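Local coordinates for flavoredoxin (Methanosarcina acetivorans, PDB 3BNK), which binds flavin mononucleotide and probably serves in electron transport as a member of the flavoredoxin family, at residues L20-M32 / D92-T106. Numbering follows the deposited sequence.
Sequences LLGANVKGKANLM and DKSGLFEVFYGELKT. With FMN (flavin mononucleotide), chain D.
Lys93 and Leu31 meet through a hydrogen bond: NZ of Lys93 donates to the backbone O of Leu31 at 2.6 Å, tilted 24° from the carbonyl plane. The same NZ bonds O3P of the FMN phosphate and the carbonyl of Val86. A bend at chi3 (-77°) turns the end of the lysine chain toward the carbonyl of Leu31. Asn30 ND2 reaches the same phosphate oxygen, FMN O3P, at 2.9 Å, almost straight. Thr57, Ser87 and Gly88 also bond the cofactor. Further along, Tyr101 OH donates to Asn24 OD1 at 2.5 Å, in the carbonyl plane and on a lone pair. The amide stands 75° from the ring plane. A leucine in place of Asn24 would probably leave the Tyr101 hydroxyl without its acceptor and let the ring shift. Water 1 links Asn24 N to Thr106 O.

Residues 20-32 form a beta hairpin, closed by a type I' turn from Val25 to Lys28, in the flavin reductase-like domain. Residues 92-106, mostly loop with a short strand at 99-100, pack against it.

The apolar contact lies toward the open end of the hairpin, away from the turn. Leu31 CD1 sits at the edge of the Phe97 ring, near its plane, 3.4 Å from Phe97 CD1. Leu20 CD2 approaches CZ of Phe97, and Ile110 touches all three side chains.

Charge pairing is looser: Lys28 NZ lies 3.5 Å from Asp92 OD1, a long salt bridge. That carboxylate oxygen also accepts from Ser94 N in an Asx turn.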
ATOM      1  N   LEU B  20       7.719 -10.052   1.066  1.00 16.43           N
ATOM      2  CA  LEU B  20       9.067 -10.372   0.666  1.00 16.46           C
ATOM      3  C   LEU B  20       9.158 -10.236  -0.859  1.00 16.72           C
ATOM      4  O   LEU B  20       8.374 -10.822  -1.609  1.00 15.87           O
ATOM      5  CB  LEU B  20       9.440 -11.772   1.155  1.00 16.59           C
ATOM      6  CG  LEU B  20      10.325 -11.991   2.393  1.00 18.13           C
ATOM      7  CD1 LEU B  20      10.815 -10.719   3.088  1.00 16.49           C
ATOM      8  CD2 LEU B  20       9.707 -13.010   3.384  1.00 16.22           C
ATOM      9  N   LEU B  21      10.103  -9.419  -1.305  1.00 16.62           N
ATOM     10  CA  LEU B  21      10.278  -9.177  -2.719  1.00 16.96           C
ATOM     11  C   LEU B  21      11.392 -10.084  -3.238  1.00 16.74           C
ATOM     12  O   LEU B  21      12.531 -10.012  -2.758  1.00 16.44           O
ATOM     13  CB  LEU B  21      10.616  -7.698  -2.962  1.00 16.93           C
ATOM     14  CG  LEU B  21      10.833  -7.172  -4.391  1.00 17.08           C
ATOM     15  CD1 LEU B  21      11.980  -7.849  -5.068  1.00 19.96           C
ATOM     16  CD2 LEU B  21       9.592  -7.326  -5.263  1.00 17.26           C
ATOM     17  N   GLY B  22      11.054 -10.925  -4.211  1.00 16.69           N
ATOM     18  CA  GLY B  22      12.001 -11.881  -4.778  1.00 17.17           C
ATOM     19  C   GLY B  22      12.494 -11.466  -6.159  1.00 17.78           C
ATOM     20  O   GLY B  22      11.718 -11.026  -7.003  1.00 17.25           O
ATOM     21  N   ALA B  23      13.799 -11.592  -6.371  1.00 18.24           N
ATOM     22  CA  ALA B  23      14.384 -11.393  -7.684  1.00 19.51           C
ATOM     23  C   ALA B  23      15.635 -12.241  -7.855  1.00 20.20           C
ATOM     24  O   ALA B  23      16.365 -12.518  -6.888  1.00 20.31           O
ATOM     25  CB  ALA B  23      14.683  -9.916  -7.926  1.00 19.25           C
ATOM     26  N   ASN B  24      15.852 -12.703  -9.081  1.00 21.04           N
ATOM     27  CA  ASN B  24      17.139 -13.270  -9.442  1.00 22.14           C
ATOM     28  C   ASN B  24      18.109 -12.135  -9.690  1.00 22.64           C
ATOM     29  O   ASN B  24      17.774 -11.172 -10.380  1.00 22.39           O
ATOM     30  CB  ASN B  24      17.044 -14.154 -10.688  1.00 22.02           C
ATOM     31  CG  ASN B  24      16.640 -15.586 -10.365  1.00 22.65           C
ATOM     32  OD1 ASN B  24      16.213 -15.898  -9.248  1.00 22.16           O
ATOM     33  ND2 ASN B  24      16.784 -16.462 -11.343  1.00 22.90           N
ATOM     34  N   VAL B  25      19.288 -12.246  -9.088  1.00 23.53           N
ATOM     35  CA  VAL B  25      20.379 -11.314  -9.316  1.00 24.88           C
ATOM     36  C   VAL B  25      21.569 -12.196  -9.650  1.00 25.79           C
ATOM     37  O   VAL B  25      21.937 -13.073  -8.860  1.00 26.21           O
ATOM     38  CB  VAL B  25      20.682 -10.413  -8.089  1.00 24.95           C
ATOM     39  CG1 VAL B  25      21.488  -9.179  -8.524  1.00 25.08           C
ATOM     40  CG2 VAL B  25      19.395  -9.967  -7.376  1.00 24.68           C
ATOM     41  N   LYS B  26      22.132 -11.991 -10.842  1.00 26.79           N
ATOM     42  CA  LYS B  26      23.202 -12.836 -11.380  1.00 27.63           C
ATOM     43  C   LYS B  26      22.868 -14.332 -11.253  1.00 27.43           C
ATOM     44  O   LYS B  26      23.717 -15.145 -10.864  1.00 27.49           O
ATOM     45  CB  LYS B  26      24.550 -12.513 -10.716  1.00 28.06           C
ATOM     46  CG  LYS B  26      25.116 -11.149 -11.070  1.00 30.39           C
ATOM     47  CD  LYS B  26      26.270 -10.789 -10.136  1.00 32.60           C
ATOM     48  CE  LYS B  26      26.584  -9.305 -10.194  1.00 34.39           C
ATOM     49  NZ  LYS B  26      27.250  -8.846  -8.936  1.00 35.38           N
ATOM     50  N   GLY B  27      21.622 -14.674 -11.576  1.00 27.04           N
ATOM     51  CA  GLY B  27      21.165 -16.063 -11.603  1.00 26.70           C
ATOM     52  C   GLY B  27      20.803 -16.674 -10.259  1.00 26.71           C
ATOM     53  O   GLY B  27      20.340 -17.824 -10.208  1.00 27.40           O
ATOM     54  N   LYS B  28      21.002 -15.913  -9.177  1.00 26.05           N
ATOM     55  CA  LYS B  28      20.760 -16.401  -7.809  1.00 25.61           C
ATOM     56  C   LYS B  28      19.598 -15.667  -7.151  1.00 24.36           C
ATOM     57  O   LYS B  28      19.460 -14.458  -7.292  1.00 23.91           O
ATOM     58  CB  LYS B  28      22.030 -16.256  -6.966  1.00 25.66           C
ATOM     59  CG  LYS B  28      22.034 -17.028  -5.649  1.00 28.26           C
ATOM     60  CD  LYS B  28      23.465 -17.405  -5.186  1.00 30.62           C
ATOM     61  CE  LYS B  28      24.406 -16.202  -5.073  1.00 33.47           C
ATOM     62  NZ  LYS B  28      23.904 -15.095  -4.193  1.00 34.92           N
ATOM     63  N   ALA B  29      18.771 -16.411  -6.425  1.00 23.12           N
ATOM     64  CA  ALA B  29      17.583 -15.845  -5.807  1.00 21.61           C
ATOM     65  C   ALA B  29      17.948 -14.880  -4.676  1.00 20.91           C
ATOM     66  O   ALA B  29      18.819 -15.158  -3.830  1.00 20.38           O
ATOM     67  CB  ALA B  29      16.665 -16.940  -5.310  1.00 21.50           C
ATOM     68  N   ASN B  30      17.281 -13.734  -4.697  1.00 20.05           N
ATOM     69  CA  ASN B  30      17.396 -12.759  -3.643  1.00 19.43           C
ATOM     70  C   ASN B  30      16.022 -12.448  -3.093  1.00 19.00           C
ATOM     71  O   ASN B  30      15.029 -12.556  -3.805  1.00 18.62           O
ATOM     72  CB  ASN B  30      18.079 -11.486  -4.147  1.00 19.36           C
ATOM     73  CG  ASN B  30      18.583 -10.622  -3.019  1.00 19.26           C
ATOM     74  OD1 ASN B  30      19.214 -11.109  -2.081  1.00 19.23           O
ATOM     75  ND2 ASN B  30      18.314  -9.334  -3.103  1.00 19.51           N
ATOM     76  N   LEU B  31      15.980 -12.112  -1.803  1.00 18.59           N
ATOM     77  CA  LEU B  31      14.777 -11.629  -1.141  1.00 17.91           C
ATOM     78  C   LEU B  31      15.093 -10.411  -0.288  1.00 17.25           C
ATOM     79  O   LEU B  31      16.101 -10.383   0.405  1.00 17.43           O
ATOM     80  CB  LEU B  31      14.171 -12.742  -0.279  1.00 18.09           C
ATOM     81  CG  LEU B  31      13.917 -13.961  -1.174  1.00 19.03           C
ATOM     82  CD1 LEU B  31      14.400 -15.252  -0.568  1.00 19.87           C
ATOM     83  CD2 LEU B  31      12.486 -14.032  -1.684  1.00 18.51           C
ATOM     84  N   MET B  32      14.234  -9.405  -0.358  1.00 16.53           N
ATOM     85  CA  MET B  32      14.290  -8.284   0.565  1.00 16.49           C
ATOM     86  C   MET B  32      12.899  -8.008   1.132  1.00 16.08           C
ATOM     87  O   MET B  32      11.895  -8.236   0.455  1.00 15.32           O
ATOM     88  CB  MET B  32      14.849  -7.027  -0.119  1.00 16.44           C
ATOM     89  CG  MET B  32      14.045  -6.539  -1.317  1.00 16.33           C
ATOM     90  SD  MET B  32      14.436  -4.847  -1.773  1.00 17.76           S
ATOM     91  CE  MET B  32      13.246  -3.904  -0.829  1.00 13.09           C
ATOM     92  N   ASP B  92      24.220 -14.266   1.121  1.00 29.69           N
ATOM     93  CA  ASP B  92      23.366 -15.125   0.315  1.00 29.66           C
ATOM     94  C   ASP B  92      22.044 -15.362   1.040  1.00 29.29           C
ATOM     95  O   ASP B  92      22.006 -16.008   2.097  1.00 29.52           O
ATOM     96  CB  ASP B  92      24.082 -16.450   0.032  1.00 29.85           C
ATOM     97  CG  ASP B  92      23.439 -17.242  -1.093  1.00 30.55           C
ATOM     98  OD1 ASP B  92      22.346 -16.857  -1.578  1.00 29.75           O
ATOM     99  OD2 ASP B  92      24.043 -18.260  -1.499  1.00 32.00           O
ATOM    100  N   LYS B  93      20.964 -14.820   0.479  1.00 28.85           N
ATOM    101  CA  LYS B  93      19.623 -15.064   1.009  1.00 28.53           C
ATOM    102  C   LYS B  93      18.875 -16.174   0.247  1.00 28.85           C
ATOM    103  O   LYS B  93      17.765 -16.542   0.627  1.00 28.52           O
ATOM    104  CB  LYS B  93      18.808 -13.761   1.092  1.00 28.29           C
ATOM    105  CG  LYS B  93      19.232 -12.853   2.259  1.00 28.40           C
ATOM    106  CD  LYS B  93      18.518 -11.501   2.272  1.00 27.84           C
ATOM    107  CE  LYS B  93      19.113 -10.549   1.233  1.00 26.52           C
ATOM    108  NZ  LYS B  93      18.363  -9.270   1.133  1.00 24.27           N
ATOM    109  N   SER B  94      19.511 -16.726  -0.793  1.00 29.27           N
ATOM    110  CA  SER B  94      18.914 -17.788  -1.636  1.00 29.97           C
ATOM    111  C   SER B  94      18.583 -19.066  -0.887  1.00 30.34           C
ATOM    112  O   SER B  94      17.733 -19.838  -1.338  1.00 31.12           O
ATOM    113  CB  SER B  94      19.793 -18.130  -2.854  1.00 29.79           C
ATOM    114  OG  SER B  94      21.035 -18.715  -2.486  1.00 29.60           O
ATOM    115  N   GLY B  95      19.222 -19.275   0.261  1.00 30.47           N
ATOM    116  CA  GLY B  95      19.044 -20.509   1.016  1.00 30.35           C
ATOM    117  C   GLY B  95      18.156 -20.435   2.233  1.00 30.07           C
ATOM    118  O   GLY B  95      17.908 -21.454   2.879  1.00 30.52           O
ATOM    119  N   LEU B  96      17.677 -19.235   2.554  1.00 30.11           N
ATOM    120  CA  LEU B  96      16.861 -19.018   3.750  1.00 29.84           C
ATOM    121  C   LEU B  96      15.515 -19.741   3.666  1.00 29.32           C
ATOM    122  O   LEU B  96      15.001 -20.246   4.674  1.00 29.19           O
ATOM    123  CB  LEU B  96      16.640 -17.517   3.987  1.00 30.35           C
ATOM    124  CG  LEU B  96      16.784 -16.915   5.394  1.00 31.18           C
ATOM    125  CD1 LEU B  96      15.722 -15.860   5.588  1.00 32.08           C
ATOM    126  CD2 LEU B  96      16.701 -17.934   6.535  1.00 32.24           C
ATOM    127  N   PHE B  97      14.966 -19.792   2.452  1.00 28.59           N
ATOM    128  CA  PHE B  97      13.637 -20.336   2.192  1.00 28.07           C
ATOM    129  C   PHE B  97      13.708 -21.458   1.148  1.00 28.10           C
ATOM    130  O   PHE B  97      14.731 -21.623   0.469  1.00 28.26           O
ATOM    131  CB  PHE B  97      12.703 -19.233   1.670  1.00 27.66           C
ATOM    132  CG  PHE B  97      12.596 -18.016   2.568  1.00 27.69           C
ATOM    133  CD1 PHE B  97      13.134 -16.792   2.168  1.00 28.56           C
ATOM    134  CD2 PHE B  97      11.933 -18.079   3.784  1.00 26.42           C
ATOM    135  CE1 PHE B  97      13.026 -15.647   2.983  1.00 28.03           C
ATOM    136  CE2 PHE B  97      11.828 -16.948   4.602  1.00 27.37           C
ATOM    137  CZ  PHE B  97      12.369 -15.732   4.195  1.00 27.55           C
ATOM    138  N   GLU B  98      12.631 -22.235   1.041  1.00 27.59           N
ATOM    139  CA  GLU B  98      12.431 -23.139  -0.087  1.00 27.71           C
ATOM    140  C   GLU B  98      11.914 -22.306  -1.254  1.00 26.30           C
ATOM    141  O   GLU B  98      10.847 -21.691  -1.172  1.00 25.57           O
ATOM    142  CB  GLU B  98      11.416 -24.240   0.243  1.00 27.87           C
ATOM    143  CG  GLU B  98      11.917 -25.372   1.128  1.00 29.70           C
ATOM    144  CD  GLU B  98      10.854 -26.453   1.356  1.00 30.44           C
ATOM    145  OE1 GLU B  98      11.189 -27.655   1.206  1.00 33.54           O
ATOM    146  OE2 GLU B  98       9.682 -26.101   1.664  1.00 33.35           O
ATOM    147  N   VAL B  99      12.676 -22.288  -2.342  1.00 25.27           N
ATOM    148  CA  VAL B  99      12.347 -21.439  -3.482  1.00 24.10           C
ATOM    149  C   VAL B  99      11.730 -22.231  -4.641  1.00 23.32           C
ATOM    150  O   VAL B  99      12.220 -23.300  -5.018  1.00 23.57           O
ATOM    151  CB  VAL B  99      13.583 -20.609  -3.948  1.00 24.20           C
ATOM    152  CG1 VAL B  99      13.277 -19.832  -5.236  1.00 23.28           C
ATOM    153  CG2 VAL B  99      14.036 -19.662  -2.836  1.00 22.72           C
ATOM    154  N   PHE B 100      10.645 -21.693  -5.186  1.00 22.50           N
ATOM    155  CA  PHE B 100      10.044 -22.214  -6.410  1.00 22.01           C
ATOM    156  C   PHE B 100       9.886 -21.100  -7.450  1.00 21.89           C
ATOM    157  O   PHE B 100       9.732 -19.921  -7.113  1.00 22.24           O
ATOM    158  CB  PHE B 100       8.715 -22.952  -6.125  1.00 21.40           C
ATOM    159  CG  PHE B 100       7.530 -22.044  -5.866  1.00 21.19           C
ATOM    160  CD1 PHE B 100       6.565 -21.837  -6.859  1.00 21.41           C
ATOM    161  CD2 PHE B 100       7.360 -21.411  -4.633  1.00 21.48           C
ATOM    162  CE1 PHE B 100       5.466 -20.995  -6.645  1.00 19.60           C
ATOM    163  CE2 PHE B 100       6.259 -20.578  -4.405  1.00 20.62           C
ATOM    164  CZ  PHE B 100       5.314 -20.370  -5.424  1.00 19.78           C
ATOM    165  N   TYR B 101       9.957 -21.488  -8.716  1.00 21.93           N
ATOM    166  CA  TYR B 101       9.760 -20.583  -9.827  1.00 21.41           C
ATOM    167  C   TYR B 101       8.467 -20.933 -10.539  1.00 21.82           C
ATOM    168  O   TYR B 101       7.865 -21.988 -10.285  1.00 21.69           O
ATOM    169  CB  TYR B 101      10.954 -20.654 -10.780  1.00 21.35           C
ATOM    170  CG  TYR B 101      12.215 -20.024 -10.221  1.00 20.21           C
ATOM    171  CD1 TYR B 101      13.115 -20.778  -9.449  1.00 20.46           C
ATOM    172  CD2 TYR B 101      12.506 -18.678 -10.449  1.00 17.42           C
ATOM    173  CE1 TYR B 101      14.286 -20.201  -8.925  1.00 20.82           C
ATOM    174  CE2 TYR B 101      13.678 -18.090  -9.936  1.00 18.38           C
ATOM    175  CZ  TYR B 101      14.559 -18.860  -9.173  1.00 20.20           C
ATOM    176  OH  TYR B 101      15.712 -18.298  -8.657  1.00 19.72           O
ATOM    177  N   GLY B 102       8.029 -20.027 -11.411  1.00 22.49           N
ATOM    178  CA  GLY B 102       6.773 -20.192 -12.140  1.00 22.56           C
ATOM    179  C   GLY B 102       6.940 -19.891 -13.612  1.00 22.31           C
ATOM    180  O   GLY B 102       8.027 -20.080 -14.164  1.00 21.93           O
ATOM    181  N   GLU B 103       5.868 -19.386 -14.222  1.00 22.70           N
ATOM    182  CA  GLU B 103       5.770 -19.196 -15.682  1.00 23.17           C
ATOM    183  C   GLU B 103       6.822 -18.248 -16.268  1.00 22.70           C
ATOM    184  O   GLU B 103       7.255 -18.418 -17.414  1.00 22.19           O
ATOM    185  CB  GLU B 103       4.363 -18.716 -16.071  1.00 23.28           C
ATOM    186  CG  GLU B 103       3.230 -19.725 -15.803  1.00 24.60           C
ATOM    187  CD  GLU B 103       1.819 -19.141 -16.004  1.00 25.07           C
ATOM    188  OE1 GLU B 103       1.674 -18.018 -16.542  1.00 27.26           O
ATOM    189  OE2 GLU B 103       0.834 -19.822 -15.630  1.00 29.26           O
ATOM    190  N   LEU B 104       7.237 -17.264 -15.472  1.00 22.28           N
ATOM    191  CA  LEU B 104       8.234 -16.288 -15.907  1.00 21.95           C
ATOM    192  C   LEU B 104       9.656 -16.815 -15.741  1.00 21.39           C
ATOM    193  O   LEU B 104      10.595 -16.204 -16.231  1.00 21.98           O
ATOM    194  CB  LEU B 104       8.064 -14.962 -15.162  1.00 21.68           C
ATOM    195  CG  LEU B 104       6.740 -14.214 -15.334  1.00 22.07           C
ATOM    196  CD1 LEU B 104       6.781 -12.917 -14.561  1.00 19.58           C
ATOM    197  CD2 LEU B 104       6.358 -13.949 -16.818  1.00 19.06           C
ATOM    198  N   LYS B 105       9.801 -17.939 -15.040  1.00 21.40           N
ATOM    199  CA  LYS B 105      11.067 -18.702 -14.965  1.00 21.36           C
ATOM    200  C   LYS B 105      12.137 -18.076 -14.062  1.00 20.94           C
ATOM    201  O   LYS B 105      13.029 -18.755 -13.561  1.00 21.09           O
ATOM    202  CB  LYS B 105      11.649 -18.943 -16.375  1.00 21.77           C
ATOM    203  CG  LYS B 105      10.626 -19.419 -17.427  1.00 22.46           C
ATOM    204  CD  LYS B 105      10.723 -20.902 -17.718  1.00 24.82           C
ATOM    205  CE  LYS B 105      10.057 -21.783 -16.668  1.00 26.57           C
ATOM    206  NZ  LYS B 105      10.508 -23.243 -16.766  1.00 27.33           N
ATOM    207  N   THR B 106      12.022 -16.780 -13.833  1.00 20.61           N
ATOM    208  CA  THR B 106      13.146 -16.004 -13.322  1.00 20.30           C
ATOM    209  C   THR B 106      12.817 -15.153 -12.084  1.00 19.31           C
ATOM    210  O   THR B 106      13.671 -14.416 -11.581  1.00 19.22           O
ATOM    211  CB  THR B 106      13.678 -15.109 -14.445  1.00 20.04           C
ATOM    212  OG1 THR B 106      14.839 -14.421 -13.992  1.00 24.27           O
ATOM    213  CG2 THR B 106      12.657 -14.096 -14.830  1.00 18.05           C
TER
HETATM  214  N1  FMN D1001      13.506  -1.124   1.357  1.00 15.94           N
HETATM  215  C2  FMN D1001      12.965  -0.567   0.215  1.00 15.86           C
HETATM  216  O2  FMN D1001      13.719  -0.095  -0.628  1.00 16.25           O
HETATM  217  N3  FMN D1001      11.594  -0.552   0.022  1.00 16.53           N
HETATM  218  C4  FMN D1001      10.770  -1.099   0.992  1.00 16.08           C
HETATM  219  O4  FMN D1001       9.556  -1.073   0.822  1.00 15.19           O
HETATM  220  C4A FMN D1001      11.318  -1.660   2.153  1.00 16.54           C
HETATM  221  N5  FMN D1001      10.500  -2.202   3.136  1.00 16.54           N
HETATM  222  C5A FMN D1001      11.040  -2.772   4.273  1.00 16.44           C
HETATM  223  C6  FMN D1001      10.181  -3.333   5.226  1.00 16.58           C
HETATM  224  C7  FMN D1001      10.710  -3.909   6.390  1.00 16.34           C
HETATM  225  C7M FMN D1001       9.770  -4.592   7.338  1.00 16.28           C
HETATM  226  C8  FMN D1001      12.098  -3.928   6.591  1.00 16.81           C
HETATM  227  C8M FMN D1001      12.713  -4.750   7.704  1.00 16.52           C
HETATM  228  C9  FMN D1001      12.948  -3.379   5.621  1.00 15.77           C
HETATM  229  C9A FMN D1001      12.433  -2.807   4.457  1.00 16.35           C
HETATM  230  N10 FMN D1001      13.269  -2.258   3.477  1.00 16.15           N
HETATM  231  C10 FMN D1001      12.706  -1.679   2.335  1.00 16.46           C
HETATM  232  C1' FMN D1001      14.766  -2.369   3.595  1.00 17.40           C
HETATM  233  C2' FMN D1001      15.355  -3.468   2.720  1.00 17.90           C
HETATM  234  O2' FMN D1001      14.558  -4.635   2.793  1.00 17.27           O
HETATM  235  C3' FMN D1001      16.761  -3.847   3.191  1.00 18.89           C
HETATM  236  O3' FMN D1001      17.675  -2.769   3.108  1.00 19.33           O
HETATM  237  C4' FMN D1001      17.280  -5.083   2.458  1.00 17.91           C
HETATM  238  O4' FMN D1001      18.430  -5.544   3.116  1.00 16.24           O
HETATM  239  C5' FMN D1001      17.604  -4.869   0.986  1.00 17.15           C
HETATM  240  O5' FMN D1001      18.006  -6.147   0.527  1.00 19.08           O
HETATM  241  P   FMN D1001      18.946  -6.354  -0.770  1.00 19.49           P
HETATM  242  O1P FMN D1001      20.140  -5.452  -0.655  1.00 19.66           O
HETATM  243  O2P FMN D1001      18.149  -5.953  -1.975  1.00 17.70           O
HETATM  244  O3P FMN D1001      19.369  -7.789  -0.929  1.00 18.73           O
HETATM  245  O   HOH W   1      13.910 -11.522 -10.999  1.00 18.89           O
HETATM  246  O   HOH W   2      15.751 -19.207 -12.815  1.00 29.13           O
HETATM  247  O   HOH W   3      20.897 -13.802  -2.125  1.00 30.65           O